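Local coordinates for protein p1 (Rice yellow mottle virus, PDB 6TY0) that suppresses host RNA silencing, coordinates zinc and contributes to spread of the virus in the plant, this chain being its N-terminal part, at residues A[2-8]-A[26-32]; A[42-47]-A[83-88]. One frame throughout, in Å; residues are numbered along the deposited sequence.

Contact 1: A[2-8]-A[26-32]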
loop_
_atom_site.group_PDB
_atom_site.type_symbol
_atom_site.label_atom_id
_atom_site.label_comp_id
_atom_site.label_asym_id
_atom_site.label_seq_id
_atom_site.Cartn_x
_atom_site.Cartn_y
_atom_site.Cartn_z
ATOM N N THR A 2 -0.471 4.876 -6.832
ATOM C CA THR A 2 0.519 4.707 -7.890
ATOM C C THR A 2 1.170 3.330 -7.711
ATOM O O THR A 2 1.543 2.965 -6.604
ATOM C CB THR A 2 1.625 5.787 -7.842
ATOM O OG1 THR A 2 1.048 7.099 -7.843
ATOM C CG2 THR A 2 2.621 5.640 -9.031
ATOM N N ARG A 3 1.279 2.567 -8.795
ATOM C CA ARG A 3 1.918 1.256 -8.762
ATOM C C ARG A 3 3.439 1.438 -8.849
ATOM O O ARG A 3 3.933 2.199 -9.678
ATOM C CB ARG A 3 1.449 0.426 -9.941
ATOM C CG ARG A 3 1.890 -1.019 -9.932
ATOM C CD ARG A 3 1.690 -1.608 -11.330
ATOM N NE ARG A 3 0.281 -1.622 -11.765
ATOM C CZ ARG A 3 -0.507 -2.707 -11.836
ATOM N NH1 ARG A 3 -0.063 -3.919 -11.475
ATOM N NH2 ARG A 3 -1.753 -2.589 -12.280
ATOM N N LEU A 4 4.178 0.812 -7.946
ATOM C CA LEU A 4 5.644 0.715 -8.102
ATOM C C LEU A 4 6.005 -0.744 -8.408
ATOM O O LEU A 4 5.794 -1.617 -7.580
ATOM C CB LEU A 4 6.346 1.139 -6.829
ATOM C CG LEU A 4 7.863 1.124 -6.965
ATOM C CD1 LEU A 4 8.345 2.488 -7.403
ATOM C CD2 LEU A 4 8.498 0.734 -5.653
ATOM N N GLU A 5 6.520 -0.983 -9.607
ATOM C CA GLU A 5 6.957 -2.278 -10.047
ATOM C C GLU A 5 8.382 -2.582 -9.591
ATOM O O GLU A 5 9.260 -1.716 -9.651
ATOM C CB GLU A 5 6.930 -2.351 -11.583
ATOM C CG GLU A 5 5.567 -2.067 -12.196
ATOM C CD GLU A 5 5.360 -2.702 -13.575
ATOM O OE1 GLU A 5 6.345 -3.145 -14.215
ATOM O OE2 GLU A 5 4.189 -2.751 -14.022
ATOM N N VAL A 6 8.596 -3.816 -9.172
ATOM C CA VAL A 6 9.895 -4.291 -8.731
ATOM C C VAL A 6 10.276 -5.536 -9.527
ATOM O O VAL A 6 9.536 -6.513 -9.538
ATOM C CB VAL A 6 9.869 -4.692 -7.262
ATOM C CG1 VAL A 6 11.246 -5.152 -6.816
ATOM C CG2 VAL A 6 9.378 -3.522 -6.411
ATOM N N LEU A 7 11.393 -5.457 -10.245
ATOM C CA LEU A 7 11.898 -6.575 -11.063
ATOM C C LEU A 7 12.957 -7.276 -10.256
ATOM O O LEU A 7 13.871 -6.628 -9.725
ATOM C CB LEU A 7 12.506 -6.064 -12.354
ATOM C CG LEU A 7 13.138 -7.109 -13.282
ATOM C CD1 LEU A 7 12.111 -8.066 -13.862
ATOM C CD2 LEU A 7 13.838 -6.357 -14.405
ATOM N N ILE A 8 12.809 -8.571 -10.086
ATOM C CA ILE A 8 13.804 -9.345 -9.343
ATOM C C ILE A 8 14.435 -10.409 -10.251
ATOM O O ILE A 8 13.717 -11.207 -10.852
ATOM C CB ILE A 8 13.153 -9.987 -8.133
ATOM C CG1 ILE A 8 12.680 -8.878 -7.177
ATOM C CG2 ILE A 8 14.120 -10.911 -7.419
ATOM C CD1 ILE A 8 11.613 -9.371 -6.270
ATOM N N ALA A 26 11.280 -12.479 -11.432
ATOM C CA ALA A 26 9.952 -12.194 -10.870
ATOM C C ALA A 26 9.653 -10.715 -11.040
ATOM O O ALA A 26 10.515 -9.874 -10.848
ATOM C CB ALA A 26 9.903 -12.565 -9.403
ATOM N N LEU A 27 8.446 -10.396 -11.451
ATOM C CA LEU A 27 8.022 -9.003 -11.568
ATOM C C LEU A 27 6.940 -8.850 -10.524
ATOM O O LEU A 27 5.945 -9.553 -10.587
ATOM C CB LEU A 27 7.489 -8.668 -12.956
ATOM C CG LEU A 27 7.143 -7.191 -13.198
ATOM C CD1 LEU A 27 8.358 -6.285 -13.053
ATOM C CD2 LEU A 27 6.561 -6.986 -14.586
ATOM N N THR A 28 7.139 -7.983 -9.528
ATOM C CA THR A 28 6.127 -7.841 -8.498
ATOM C C THR A 28 5.762 -6.377 -8.395
ATOM O O THR A 28 6.363 -5.524 -9.053
ATOM C CB THR A 28 6.584 -8.431 -7.154
ATOM O OG1 THR A 28 5.487 -8.414 -6.238
ATOM C CG2 THR A 28 7.728 -7.664 -6.547
ATOM N N TRP A 29 4.776 -6.050 -7.590
ATOM C CA TRP A 29 4.532 -4.628 -7.398
ATOM C C TRP A 29 3.934 -4.292 -6.047
ATOM O O TRP A 29 3.344 -5.141 -5.357
ATOM C CB TRP A 29 3.686 -4.047 -8.544
ATOM C CG TRP A 29 2.371 -4.651 -8.601
ATOM C CD1 TRP A 29 1.266 -4.222 -7.956
ATOM C CD2 TRP A 29 2.002 -5.833 -9.309
ATOM N NE1 TRP A 29 0.207 -5.063 -8.203
ATOM C CE2 TRP A 29 0.630 -6.064 -9.040
ATOM C CE3 TRP A 29 2.694 -6.734 -10.135
ATOM C CZ2 TRP A 29 -0.078 -7.159 -9.584
ATOM C CZ3 TRP A 29 1.985 -7.837 -10.670
ATOM C CH2 TRP A 29 0.620 -8.034 -10.380
ATOM N N VAL A 30 4.135 -3.034 -5.679
ATOM C CA VAL A 30 3.482 -2.470 -4.492
ATOM C C VAL A 30 2.852 -1.177 -4.926
ATOM O O VAL A 30 3.040 -0.734 -6.078
ATOM C CB VAL A 30 4.469 -2.239 -3.302
ATOM C CG1 VAL A 30 5.116 -3.531 -2.889
ATOM C CG2 VAL A 30 5.553 -1.239 -3.624
ATOM N N TRP A 31 2.115 -0.577 -3.996
ATOM C CA TRP A 31 1.418 0.683 -4.218
ATOM C C TRP A 31 1.803 1.743 -3.196
ATOM O O TRP A 31 2.114 1.445 -2.028
ATOM C CB TRP A 31 -0.080 0.450 -4.085
ATOM C CG TRP A 31 -0.573 -0.664 -4.983
ATOM C CD1 TRP A 31 -0.624 -2.015 -4.693
ATOM C CD2 TRP A 31 -1.082 -0.523 -6.316
ATOM N NE1 TRP A 31 -1.124 -2.714 -5.759
ATOM C CE2 TRP A 31 -1.416 -1.835 -6.773
ATOM C CE3 TRP A 31 -1.287 0.583 -7.174
ATOM C CZ2 TRP A 31 -1.934 -2.075 -8.040
ATOM C CZ3 TRP A 31 -1.816 0.346 -8.466
ATOM C CH2 TRP A 31 -2.126 -0.988 -8.882
ATOM N N HIS A 32 1.740 2.986 -3.629
ATOM C CA HIS A 32 1.934 4.091 -2.735
ATOM C C HIS A 32 1.040 5.275 -3.114
ATOM O O HIS A 32 0.516 5.341 -4.209
ATOM C CB HIS A 32 3.408 4.492 -2.749
ATOM C CG HIS A 32 3.880 5.065 -4.038
ATOM N ND1 HIS A 32 3.577 6.355 -4.436
ATOM C CD2 HIS A 32 4.709 4.566 -4.980
ATOM C CE1 HIS A 32 4.205 6.621 -5.570
ATOM N NE2 HIS A 32 4.877 5.544 -5.936
HETATM O O HOH W 1 -0.314 7.980 -5.735
#
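Segment 2-8, on strand 2-10, pairs antiparallel with strand 26-32 at all seven positions. Eight main-chain hydrogen bonds tie them, two at each hydrogen-bonded pair: T2 with H32, L4 with V30, V6 with T28 and I8 with A26; V6 N to T28 O and T28 N to V6 O both measure 2.8 Å. A water reaches T2 OG1 and H32 O at the T2 end, where T2 OG1 also bonds to D37.

Aromatic contacts lie on both faces. The guanidinium of R3 makes a cation-pi contact with W29, CZ standing 4.4 Å from the centroid of the five-membered ring, while R3 CB gives a CH-pi contact to W31. On the reverse face T2 CB packs over the H32 ring.

Apolar contacts join L4 to V30 and I8 to A26 on that buried face, where strand 70-77 packs against it. W31 stacks on W31 of the second subunit. The chemistry thus implies a two-faced antiparallel strand pair: one side feeds the core, the other carries tryptophans, one of them at the dimer interface.

Contact 2: A[42-47]-A[83-88]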
loop_
_atom_site.group_PDB
_atom_site.type_symbol
_atom_site.label_atom_id
_atom_site.label_comp_id
_atom_site.label_asym_id
_atom_site.label_seq_id
_atom_site.Cartn_x
_atom_site.Cartn_y
_atom_site.Cartn_z
ATOM N N ARG A 42 11.581 5.535 -8.256
ATOM C CA ARG A 42 11.491 4.875 -9.552
ATOM C C ARG A 42 11.479 3.386 -9.343
ATOM O O ARG A 42 12.080 2.886 -8.388
ATOM C CB ARG A 42 12.700 5.243 -10.433
ATOM C CG ARG A 42 12.778 6.728 -10.744
ATOM C CD ARG A 42 14.128 7.170 -11.281
ATOM N NE ARG A 42 13.985 8.532 -11.777
ATOM C CZ ARG A 42 13.375 8.876 -12.920
ATOM N NH1 ARG A 42 12.862 7.958 -13.745
ATOM N NH2 ARG A 42 13.283 10.163 -13.250
ATOM N N ASP A 43 10.846 2.694 -10.281
ATOM C CA ASP A 43 10.738 1.224 -10.251
ATOM C C ASP A 43 12.124 0.601 -10.110
ATOM O O ASP A 43 12.962 0.820 -10.951
ATOM C CB ASP A 43 10.076 0.709 -11.531
ATOM C CG ASP A 43 8.638 1.135 -11.651
ATOM O OD1 ASP A 43 7.990 1.372 -10.618
ATOM O OD2 ASP A 43 8.139 1.217 -12.779
ATOM N N PRO A 44 12.383 -0.119 -9.009
ATOM C CA PRO A 44 13.688 -0.732 -8.845
ATOM C C PRO A 44 13.852 -2.074 -9.540
ATOM O O PRO A 44 12.866 -2.802 -9.784
ATOM C CB PRO A 44 13.776 -0.992 -7.356
ATOM C CG PRO A 44 12.382 -1.143 -6.923
ATOM C CD PRO A 44 11.573 -0.239 -7.798
ATOM N N SER A 45 15.117 -2.400 -9.756
ATOM C CA SER A 45 15.563 -3.631 -10.357
ATOM C C SER A 45 16.605 -4.254 -9.418
ATOM O O SER A 45 17.597 -3.610 -9.087
ATOM C CB SER A 45 16.158 -3.309 -11.711
ATOM O OG SER A 45 16.527 -4.494 -12.375
ATOM N N LEU A 46 16.340 -5.463 -8.933
ATOM C CA LEU A 46 17.085 -6.065 -7.829
ATOM C C LEU A 46 17.601 -7.450 -8.195
ATOM O O LEU A 46 17.044 -8.117 -9.089
ATOM C CB LEU A 46 16.194 -6.264 -6.626
ATOM C CG LEU A 46 15.378 -5.072 -6.078
ATOM C CD1 LEU A 46 14.444 -5.597 -5.029
ATOM C CD2 LEU A 46 16.271 -3.957 -5.507
ATOM N N ARG A 47 18.627 -7.892 -7.460
ATOM C CA ARG A 47 19.192 -9.215 -7.600
ATOM C C ARG A 47 18.984 -9.894 -6.295
ATOM O O ARG A 47 19.317 -9.343 -5.243
ATOM C CB ARG A 47 20.700 -9.152 -7.876
ATOM C CG ARG A 47 21.053 -8.638 -9.240
ATOM C CD ARG A 47 21.076 -9.768 -10.245
ATOM N NE ARG A 47 21.160 -9.224 -11.590
ATOM C CZ ARG A 47 20.965 -9.917 -12.708
ATOM N NH1 ARG A 47 20.683 -11.218 -12.676
ATOM N NH2 ARG A 47 21.058 -9.297 -13.874
ATOM N N ILE A 83 15.988 -10.963 -0.450
ATOM C CA ILE A 83 15.740 -9.905 -1.395
ATOM C C ILE A 83 16.223 -8.581 -0.742
ATOM O O ILE A 83 15.811 -8.257 0.361
ATOM C CB ILE A 83 14.243 -9.841 -1.756
ATOM C CG1 ILE A 83 13.758 -11.215 -2.319
ATOM C CG2 ILE A 83 14.019 -8.748 -2.799
ATOM C CD1 ILE A 83 12.246 -11.319 -2.526
ATOM N N PRO A 84 17.084 -7.825 -1.418
ATOM C CA PRO A 84 17.540 -6.596 -0.754
ATOM C C PRO A 84 16.336 -5.666 -0.388
ATOM O O PRO A 84 15.426 -5.492 -1.197
ATOM C CB PRO A 84 18.452 -5.925 -1.783
ATOM C CG PRO A 84 18.810 -7.004 -2.782
ATOM C CD PRO A 84 17.658 -7.976 -2.772
ATOM N N PRO A 85 16.330 -5.116 0.837
ATOM C CA PRO A 85 15.363 -4.083 1.249
ATOM C C PRO A 85 15.447 -2.892 0.319
ATOM O O PRO A 85 16.519 -2.531 -0.100
ATOM C CB PRO A 85 15.857 -3.663 2.638
ATOM C CG PRO A 85 16.850 -4.702 3.058
ATOM C CD PRO A 85 17.441 -5.255 1.805
ATOM N N VAL A 86 14.321 -2.320 -0.085
ATOM C CA VAL A 86 14.319 -1.129 -0.944
ATOM C C VAL A 86 13.972 0.056 -0.064
ATOM O O VAL A 86 13.011 0.003 0.706
ATOM C CB VAL A 86 13.268 -1.231 -2.055
ATOM C CG1 VAL A 86 13.287 0.028 -2.948
ATOM C CG2 VAL A 86 13.497 -2.509 -2.856
ATOM N N HIS A 87 14.750 1.112 -0.183
ATOM C CA HIS A 87 14.619 2.311 0.653
ATOM C C HIS A 87 14.542 3.511 -0.226
ATOM O O HIS A 87 15.424 3.736 -1.018
ATOM C CB HIS A 87 15.852 2.487 1.532
ATOM C CG HIS A 87 15.919 1.490 2.622
ATOM N ND1 HIS A 87 14.940 1.395 3.580
ATOM C CD2 HIS A 87 16.818 0.524 2.899
ATOM C CE1 HIS A 87 15.233 0.408 4.407
ATOM N NE2 HIS A 87 16.376 -0.125 4.024
ATOM N N PHE A 88 13.463 4.263 -0.108
ATOM C CA PHE A 88 13.352 5.554 -0.770
ATOM C C PHE A 88 13.417 6.592 0.318
ATOM O O PHE A 88 12.417 6.876 0.984
ATOM C CB PHE A 88 12.029 5.647 -1.529
ATOM C CG PHE A 88 11.997 4.777 -2.741
ATOM C CD1 PHE A 88 12.846 5.040 -3.804
ATOM C CD2 PHE A 88 11.179 3.684 -2.803
ATOM C CE1 PHE A 88 12.848 4.215 -4.922
ATOM C CE2 PHE A 88 11.186 2.836 -3.904
ATOM C CZ PHE A 88 12.013 3.112 -4.979
#
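L46 is the centre of this contact, with more of its surface buried here than any other residue. Its side chain drops from strand 45-51 into a hollow between I83 and V86: L46 CD1 lies 3.9 Å from I83 CG2 and 3.9 Å from V86 CG2, and L46 CB is 4.5 Å from P84 CD. V6 of the neighbouring strand 2-10 touches the same leucine.

P84 comes next. Its CD atom meets the backbone just after L46, P84 CD sitting 3.3 Å from R47 O, as the 83-85 segment leads into strand 86-90. The CA-to-CB bond of R47 is directed away from 83-88, and its NH1 hydrogen-bonds to P10 O.

F88 closes the other end. The edge of its ring approaches residues 42-44, the loop leading into strand 45-51, with F88 CZ 3.4 Å from R42 O and 4.4 Å from P44 CD, while P44 CG packs on V86 CG1 at 4.2 Å. F62 meets the F88 ring from strand 54-64.

No hydrogen bond crosses, and even L46 CA and P84 CA stand 7.1 Å apart, so these segments are not sheet neighbours. Mostly apolar side chains, with a few backbone oxygens against them, fill the gap between the two sheets, an arrangement typical of the hydrophobic core of a layered beta fold.

Contact 1 closes before contact 2 opens along the chain, and their centres lie 9 Å apart. They share one mixed sheet, in which strand 2-10 sits between 26-32 and 45-51: contact 1 pairs the first two strands, and contact 2 starts from the third and crosses to strand 86-90 of the other sheet. L7 O to L46 N, at 2.8 Å, and E5 N to D43 OD1, at 3.0 Å, probably hydrogen-bond the two directly. Together they connect the dimer-facing strand to the sheet whose strand 54-64 ends at C64, a ligand of the zinc held by C64, C67, C92 and C95.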